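Local structure of Lmo1076 protein (Listeria monocytogenes serovar 1/2a, 3FI7) at residues 93-98 with 103-108. The protein is a virulence-associated peptidoglycan hydrolase (autolysin) of family GH73 with N-acetylglucosaminidase activity, this chain being its catalytic domain. Residues are numbered along the deposited sequence; the frame is centred on the assembly and turned at random.
Sequences KTWEYS and WYQINA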
# COMPACT_ATOMS: atom_id res chain seq x y z
N LYS A 93 20.43 -2.78 8.19
CA LYS A 93 21.16 -3.00 6.96
C LYS A 93 20.19 -2.95 5.80
O LYS A 93 19.03 -3.36 5.93
CB LYS A 93 21.86 -4.36 7.00
CG LYS A 93 23.10 -4.43 7.87
CD LYS A 93 24.34 -4.02 7.11
CE LYS A 93 25.62 -4.44 7.84
NZ LYS A 93 26.84 -4.12 7.04
N THR A 94 20.65 -2.44 4.66
CA THR A 94 19.85 -2.41 3.46
C THR A 94 20.78 -2.58 2.25
O THR A 94 21.97 -2.28 2.34
CB THR A 94 19.03 -1.09 3.36
OG1 THR A 94 18.15 -1.15 2.24
CG2 THR A 94 19.95 0.11 3.22
N TRP A 95 20.24 -3.07 1.14
CA TRP A 95 21.02 -3.21 -0.09
C TRP A 95 21.09 -1.91 -0.90
O TRP A 95 20.09 -1.21 -1.05
CB TRP A 95 20.44 -4.31 -0.97
CG TRP A 95 20.71 -5.69 -0.47
CD1 TRP A 95 19.81 -6.54 0.14
CD2 TRP A 95 21.95 -6.40 -0.54
NE1 TRP A 95 20.43 -7.73 0.45
CE2 TRP A 95 21.74 -7.67 0.04
CE3 TRP A 95 23.22 -6.09 -1.04
CZ2 TRP A 95 22.75 -8.63 0.14
CZ3 TRP A 95 24.22 -7.03 -0.93
CH2 TRP A 95 23.98 -8.29 -0.35
N GLU A 96 22.27 -1.61 -1.43
CA GLU A 96 22.45 -0.49 -2.34
C GLU A 96 23.23 -0.99 -3.55
O GLU A 96 23.94 -1.98 -3.46
CB GLU A 96 23.23 0.65 -1.67
CG GLU A 96 22.64 1.14 -0.36
CD GLU A 96 21.38 1.96 -0.55
OE1 GLU A 96 20.90 2.08 -1.70
OE2 GLU A 96 20.86 2.49 0.46
N TYR A 97 23.09 -0.31 -4.68
CA TYR A 97 23.86 -0.68 -5.86
C TYR A 97 24.59 0.52 -6.46
O TYR A 97 24.08 1.64 -6.45
CB TYR A 97 22.99 -1.35 -6.93
CG TYR A 97 23.79 -1.76 -8.15
CD1 TYR A 97 23.94 -0.91 -9.23
CD2 TYR A 97 24.42 -3.00 -8.19
CE1 TYR A 97 24.69 -1.28 -10.34
CE2 TYR A 97 25.17 -3.38 -9.29
CZ TYR A 97 25.30 -2.51 -10.36
OH TYR A 97 26.05 -2.89 -11.45
N SER A 98 25.78 0.27 -6.98
CA SER A 98 26.48 1.27 -7.77
C SER A 98 27.29 0.54 -8.82
O SER A 98 27.80 -0.55 -8.57
CB SER A 98 27.39 2.13 -6.89
OG SER A 98 28.62 1.46 -6.63
N TRP A 103 26.53 -4.63 -5.90
CA TRP A 103 25.57 -4.71 -4.81
C TRP A 103 26.33 -4.77 -3.49
O TRP A 103 27.25 -5.57 -3.33
CB TRP A 103 24.67 -5.94 -4.95
CG TRP A 103 23.57 -5.81 -5.98
CD1 TRP A 103 23.52 -6.40 -7.21
CD2 TRP A 103 22.36 -5.04 -5.85
NE1 TRP A 103 22.35 -6.05 -7.85
CE2 TRP A 103 21.63 -5.22 -7.04
CE3 TRP A 103 21.82 -4.23 -4.85
CZ2 TRP A 103 20.38 -4.61 -7.26
CZ3 TRP A 103 20.59 -3.62 -5.06
CH2 TRP A 103 19.88 -3.82 -6.26
N TYR A 104 25.95 -3.92 -2.55
CA TYR A 104 26.59 -3.91 -1.25
C TYR A 104 25.62 -3.53 -0.15
O TYR A 104 24.59 -2.91 -0.40
CB TYR A 104 27.79 -2.97 -1.24
CG TYR A 104 27.44 -1.52 -1.46
CD1 TYR A 104 27.35 -0.64 -0.39
CD2 TYR A 104 27.20 -1.03 -2.73
CE1 TYR A 104 27.03 0.68 -0.59
CE2 TYR A 104 26.88 0.30 -2.94
CZ TYR A 104 26.79 1.15 -1.86
OH TYR A 104 26.47 2.48 -2.06
N GLN A 105 25.94 -3.93 1.08
CA GLN A 105 25.07 -3.64 2.21
C GLN A 105 25.55 -2.39 2.91
O GLN A 105 26.71 -2.01 2.81
CB GLN A 105 25.05 -4.80 3.19
CG GLN A 105 24.62 -6.11 2.60
CD GLN A 105 24.61 -7.20 3.64
OE1 GLN A 105 24.84 -6.95 4.82
NE2 GLN A 105 24.34 -8.42 3.21
N ILE A 106 24.65 -1.76 3.64
CA ILE A 106 24.97 -0.56 4.38
C ILE A 106 23.88 -0.32 5.41
O ILE A 106 22.73 -0.72 5.21
CB ILE A 106 25.11 0.66 3.44
CG1 ILE A 106 25.99 1.73 4.07
CG2 ILE A 106 23.74 1.23 3.08
CD1 ILE A 106 26.44 2.80 3.10
N ASN A 107 24.25 0.30 6.51
CA ASN A 107 23.28 0.70 7.51
C ASN A 107 22.58 1.97 7.06
O ASN A 107 23.22 2.87 6.52
CB ASN A 107 23.94 0.92 8.86
CG ASN A 107 24.05 -0.36 9.66
OD1 ASN A 107 23.06 -1.07 9.85
ND2 ASN A 107 25.25 -0.65 10.14
N ALA A 108 21.27 2.03 7.27
CA ALA A 108 20.54 3.26 7.01
C ALA A 108 19.54 3.50 8.13
O ALA A 108 19.21 2.59 8.89
CB ALA A 108 19.83 3.20 5.65
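Tyr97 sets its ring edge against the indole face of Trp103 in a T-shaped stack, the ring planes 59° apart and the Tyr97 ring 4.7 Å from the five-membered ring of Trp103, centroid to centroid. Tyr97 CD2 makes this approach, while Tyr97 CB lies 3.7 Å from the centroid of the six-membered ring of Trp103, almost straight above it, so one indole face receives two C-H groups. With CG anti to the backbone N (chi1 -179°), the Tyr97 ring is carried past the benzene half of the indole to its pyrrole half.

Trp95 and Gln105 lie on the same side of the hairpin. Gln105 CG sits over the six-membered ring of Trp95, 3.7 Å from its centroid, and the Gln105 amide stands nearly perpendicular to the indole, bringing NE2 to 3.5 Å from Trp95 CZ2. Farther along this face, the Lys93 chain crosses the Gln105 side chain at about a right angle, Lys93 CD lying 3.8 Å from Gln105 OE1. On the other face, Tyr104 turns its ring back across the pairing strand, CG lying between its backbone N and carbonyl carbon (chi1 64°), and takes Glu96 CB over the ring face. Glu96 CG then meets Ile106 CG2 at 3.6 Å, while the carboxylate turns away to a salt bridge with Lys82. Lys101, between the two strands, makes a cation-pi contact with Tyr104.

Between these two layers, Thr94 with Ile106 and Glu96 with Tyr104 form antiparallel hydrogen-bonded pairs; the latter bonds are the straighter, with Tyr104 N to Glu96 O at 2.9 Å. The two-stranded hairpin projects from the glucosaminidase domain, whose remaining regular structure is helical, and at its exposed surface backbone bonds fix the register while C-H groups over the rings of Trp95, Trp103 and Tyr104 join three of the cross-strand pairs.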